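Local coordinates for tyrocidine synthetase 3 (Brevibacillus brevis, PDB 2JGP), which probably catalyses peptide bond formation in nonribosomal tyrocidine synthesis, pairing a carrier domain that holds the growing peptide with a condensation domain, at residues 119-131 with 212-226. Residues are numbered along the deposited sequence; the frame is centred on the assembly and turned at random.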
# COMPACT_ATOMS: atom_id res chain seq x y z
N TYR A 119 11.39 9.12 9.36
CA TYR A 119 10.41 9.49 8.33
C TYR A 119 11.05 10.11 7.08
O TYR A 119 10.35 10.65 6.23
CB TYR A 119 9.35 10.44 8.89
CG TYR A 119 8.41 9.79 9.88
CD1 TYR A 119 8.19 10.35 11.13
CD2 TYR A 119 7.73 8.62 9.55
CE1 TYR A 119 7.31 9.76 12.04
CE2 TYR A 119 6.86 8.02 10.45
CZ TYR A 119 6.65 8.59 11.69
OH TYR A 119 5.79 7.99 12.57
N ASN A 120 12.37 10.03 6.97
CA ASN A 120 13.04 10.42 5.74
C ASN A 120 12.82 9.38 4.65
O ASN A 120 12.61 8.20 4.93
CB ASN A 120 14.53 10.64 5.98
CG ASN A 120 14.81 11.86 6.82
OD1 ASN A 120 14.29 11.99 7.94
ND2 ASN A 120 15.61 12.78 6.29
N MET A 121 12.88 9.84 3.40
CA MET A 121 12.75 8.99 2.24
C MET A 121 13.89 9.30 1.27
O MET A 121 13.66 9.88 0.21
CB MET A 121 11.42 9.26 1.54
CG MET A 121 10.21 8.96 2.39
SD MET A 121 8.67 9.37 1.54
CE MET A 121 8.66 8.18 0.21
N PRO A 122 15.13 8.94 1.64
CA PRO A 122 16.27 9.22 0.77
C PRO A 122 16.40 8.26 -0.41
O PRO A 122 16.07 7.08 -0.29
CB PRO A 122 17.46 9.06 1.71
CG PRO A 122 17.01 8.07 2.72
CD PRO A 122 15.54 8.28 2.89
N SER A 123 16.88 8.78 -1.54
CA SER A 123 17.24 7.96 -2.69
C SER A 123 18.50 8.52 -3.34
O SER A 123 18.82 9.71 -3.21
CB SER A 123 16.10 7.94 -3.71
OG SER A 123 15.90 9.22 -4.29
N THR A 124 19.23 7.65 -4.02
CA THR A 124 20.41 8.04 -4.78
C THR A 124 20.32 7.41 -6.16
O THR A 124 19.85 6.28 -6.31
CB THR A 124 21.71 7.58 -4.09
OG1 THR A 124 21.66 6.17 -3.86
CG2 THR A 124 21.90 8.31 -2.77
N MET A 125 20.74 8.17 -7.17
CA MET A 125 20.70 7.72 -8.55
C MET A 125 22.03 8.05 -9.20
O MET A 125 22.49 9.19 -9.11
CB MET A 125 19.56 8.42 -9.29
CG MET A 125 19.38 7.99 -10.73
SD MET A 125 17.74 8.45 -11.34
CE MET A 125 17.77 10.22 -11.06
N LEU A 126 22.64 7.06 -9.84
CA LEU A 126 23.85 7.28 -10.64
C LEU A 126 23.44 7.74 -12.03
O LEU A 126 22.70 7.04 -12.74
CB LEU A 126 24.68 6.00 -10.74
CG LEU A 126 25.94 6.09 -11.62
CD1 LEU A 126 26.92 7.12 -11.06
CD2 LEU A 126 26.61 4.73 -11.76
N ILE A 127 23.91 8.93 -12.42
CA ILE A 127 23.64 9.49 -13.74
C ILE A 127 24.93 9.54 -14.53
O ILE A 127 25.87 10.24 -14.15
CB ILE A 127 23.05 10.91 -13.65
CG1 ILE A 127 21.76 10.90 -12.82
CG2 ILE A 127 22.79 11.47 -15.05
CD1 ILE A 127 21.12 12.27 -12.67
N GLU A 128 24.97 8.78 -15.63
CA GLU A 128 26.14 8.73 -16.50
C GLU A 128 25.79 9.33 -17.86
O GLU A 128 24.99 8.78 -18.61
CB GLU A 128 26.61 7.28 -16.66
CG GLU A 128 27.35 6.76 -15.44
CD GLU A 128 27.36 5.25 -15.34
OE1 GLU A 128 26.26 4.65 -15.27
OE2 GLU A 128 28.46 4.66 -15.31
N GLY A 129 26.40 10.48 -18.15
CA GLY A 129 26.10 11.24 -19.36
C GLY A 129 26.40 12.71 -19.16
O GLY A 129 27.02 13.09 -18.17
N LYS A 130 25.93 13.55 -20.08
CA LYS A 130 26.29 14.97 -20.10
C LYS A 130 25.78 15.71 -18.86
O LYS A 130 26.59 16.22 -18.07
CB LYS A 130 25.80 15.64 -21.38
CG LYS A 130 26.31 15.01 -22.68
CD LYS A 130 27.84 14.97 -22.77
CE LYS A 130 28.45 16.37 -22.87
NZ LYS A 130 29.91 16.31 -23.18
N LEU A 131 24.46 15.75 -18.71
CA LEU A 131 23.77 16.34 -17.54
C LEU A 131 24.08 17.83 -17.29
O LEU A 131 25.23 18.20 -17.08
CB LEU A 131 24.04 15.53 -16.27
CG LEU A 131 22.84 15.14 -15.40
CD1 LEU A 131 23.26 14.96 -13.94
CD2 LEU A 131 21.69 16.15 -15.49
N ASP A 212 31.70 12.68 -16.77
CA ASP A 212 30.27 12.67 -17.11
C ASP A 212 29.53 11.74 -16.16
O ASP A 212 28.70 10.93 -16.58
CB ASP A 212 30.06 12.23 -18.58
CG ASP A 212 30.23 13.38 -19.58
OD1 ASP A 212 29.89 14.54 -19.26
OD2 ASP A 212 30.69 13.11 -20.70
N ARG A 213 29.84 11.85 -14.87
CA ARG A 213 29.29 10.96 -13.86
C ARG A 213 28.81 11.78 -12.67
O ARG A 213 29.57 12.58 -12.12
CB ARG A 213 30.34 9.94 -13.39
CG ARG A 213 30.99 9.11 -14.50
CD ARG A 213 30.85 7.63 -14.22
NE ARG A 213 31.48 7.24 -12.95
CZ ARG A 213 31.08 6.24 -12.17
NH1 ARG A 213 30.03 5.49 -12.48
NH2 ARG A 213 31.73 6.00 -11.04
N TYR A 214 27.55 11.58 -12.29
CA TYR A 214 26.93 12.31 -11.20
C TYR A 214 26.13 11.37 -10.31
O TYR A 214 25.62 10.34 -10.77
CB TYR A 214 25.98 13.38 -11.75
CG TYR A 214 26.61 14.37 -12.71
CD1 TYR A 214 26.68 14.10 -14.07
CD2 TYR A 214 27.10 15.59 -12.26
CE1 TYR A 214 27.25 15.01 -14.96
CE2 TYR A 214 27.66 16.50 -13.13
CZ TYR A 214 27.73 16.21 -14.48
OH TYR A 214 28.29 17.12 -15.35
N VAL A 215 26.01 11.72 -9.03
CA VAL A 215 25.06 11.07 -8.13
C VAL A 215 24.02 12.10 -7.70
O VAL A 215 24.37 13.14 -7.16
CB VAL A 215 25.74 10.48 -6.89
CG1 VAL A 215 24.69 9.91 -5.92
CG2 VAL A 215 26.73 9.40 -7.30
N LEU A 216 22.76 11.81 -7.98
CA LEU A 216 21.66 12.67 -7.55
C LEU A 216 21.10 12.15 -6.24
O LEU A 216 20.53 11.06 -6.19
CB LEU A 216 20.55 12.71 -8.61
CG LEU A 216 19.40 13.68 -8.38
CD1 LEU A 216 19.90 15.13 -8.41
CD2 LEU A 216 18.31 13.47 -9.42
N PHE A 217 21.26 12.94 -5.18
CA PHE A 217 20.69 12.60 -3.88
C PHE A 217 19.42 13.40 -3.67
O PHE A 217 19.43 14.63 -3.77
CB PHE A 217 21.69 12.91 -2.77
CG PHE A 217 21.10 12.83 -1.39
CD1 PHE A 217 21.06 11.62 -0.72
CD2 PHE A 217 20.56 13.96 -0.78
CE1 PHE A 217 20.49 11.53 0.55
CE2 PHE A 217 20.00 13.88 0.49
CZ PHE A 217 19.96 12.66 1.15
N THR A 218 18.33 12.71 -3.36
CA THR A 218 17.04 13.35 -3.09
C THR A 218 16.49 12.82 -1.77
O THR A 218 16.61 11.63 -1.47
CB THR A 218 16.04 13.08 -4.23
OG1 THR A 218 16.59 13.53 -5.48
CG2 THR A 218 14.72 13.81 -3.97
N ASP A 219 15.92 13.71 -0.97
CA ASP A 219 15.29 13.31 0.28
C ASP A 219 14.03 14.14 0.48
O ASP A 219 13.96 15.29 0.03
CB ASP A 219 16.25 13.49 1.46
CG ASP A 219 15.83 12.72 2.70
OD1 ASP A 219 14.75 12.08 2.72
OD2 ASP A 219 16.60 12.73 3.68
N MET A 220 13.04 13.55 1.13
CA MET A 220 11.80 14.24 1.42
C MET A 220 11.18 13.60 2.63
O MET A 220 11.56 12.48 3.01
CB MET A 220 10.84 14.21 0.22
CG MET A 220 10.29 12.83 -0.15
SD MET A 220 9.55 12.77 -1.81
CE MET A 220 11.01 12.55 -2.83
N HIS A 221 10.24 14.31 3.25
CA HIS A 221 9.64 13.84 4.48
C HIS A 221 8.39 13.01 4.16
O HIS A 221 7.61 13.36 3.29
CB HIS A 221 9.28 15.01 5.39
CG HIS A 221 8.99 14.59 6.79
ND1 HIS A 221 7.73 14.21 7.20
CD2 HIS A 221 9.80 14.45 7.87
CE1 HIS A 221 7.77 13.88 8.48
NE2 HIS A 221 9.01 14.01 8.90
N HIS A 222 8.22 11.90 4.88
CA HIS A 222 7.16 10.94 4.57
C HIS A 222 5.74 11.50 4.78
O HIS A 222 4.77 10.90 4.30
CB HIS A 222 7.33 9.64 5.38
CG HIS A 222 6.89 8.41 4.64
ND1 HIS A 222 5.71 8.35 3.93
CD2 HIS A 222 7.48 7.20 4.48
CE1 HIS A 222 5.58 7.16 3.39
NE2 HIS A 222 6.65 6.44 3.70
N SER A 223 5.62 12.63 5.48
CA SER A 223 4.33 13.29 5.68
C SER A 223 3.73 13.88 4.40
O SER A 223 2.53 14.17 4.35
CB SER A 223 4.45 14.41 6.73
OG SER A 223 5.37 15.40 6.30
N ILE A 224 4.55 14.08 3.38
CA ILE A 224 4.09 14.65 2.10
C ILE A 224 4.36 13.75 0.89
O ILE A 224 4.27 14.18 -0.27
CB ILE A 224 4.65 16.10 1.90
CG1 ILE A 224 6.17 16.17 2.01
CG2 ILE A 224 4.04 17.03 2.93
CD1 ILE A 224 6.91 15.54 0.87
N SER A 225 4.67 12.48 1.14
CA SER A 225 5.00 11.56 0.07
C SER A 225 4.78 10.11 0.48
O SER A 225 4.38 9.83 1.62
CB SER A 225 6.45 11.78 -0.36
OG SER A 225 6.75 11.12 -1.57
N ASP A 226 4.99 9.20 -0.47
CA ASP A 226 5.05 7.76 -0.21
C ASP A 226 5.72 7.06 -1.40
O ASP A 226 6.16 7.73 -2.35
CB ASP A 226 3.67 7.16 0.15
CG ASP A 226 2.65 7.24 -0.96
OD1 ASP A 226 3.02 7.57 -2.11
OD2 ASP A 226 1.46 6.95 -0.68
O HOH W 1 13.86 10.36 -2.54
O HOH W 2 17.72 10.75 -6.19
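S123, M125 and I127 pair with T218, L216 and Y214 through reciprocal N-H...O bonds, the evidence for antiparallel strands (axes at 160°). G129 N continues the pairing to D212 O at 2.8 Å. Two waters, both bonded to S123 OG, link it to M121 O and to L216 O and T218 OG1.

Past the S123-T218 pair, D219, still within strand 213-220, holds the loop at N120 and M121, one carboxylate oxygen to each. With CG anti to the backbone N (chi1 -163°), OD2 takes N120 ND2 on its syn side at 2.8 Å, though 31° out of the carboxylate plane, while OD1 accepts M121 N at 3.0 Å, an N-H shared with M220 O. N120 ND2 also donates to Q192 O. At the far end, E128 OE2 and R213 NH1 make a salt bridge whose hydrogen bond is weak at 3.3 Å, and R213 NH2 reaches E180.

Two rings are covered from a face. L131 CD1 makes a CH-pi contact with Y214, 3.9 Å from its ring centroid; M121 SD, in sulfur-aromatic contact, lies 3.8 Å from that of H222, the second histidine of the HHxxxDG active-site motif of condensation domains, begun by H221.

Strand 202-210 flanks 213-220, and strand 447-451 borders 123-129. Helix 227-241, N-capped by D226, whose OD1 bonds S229 OG, meets M121, M220 and L131, while helix 101-113 packs on Y119 and binds H221 NE2 through D110.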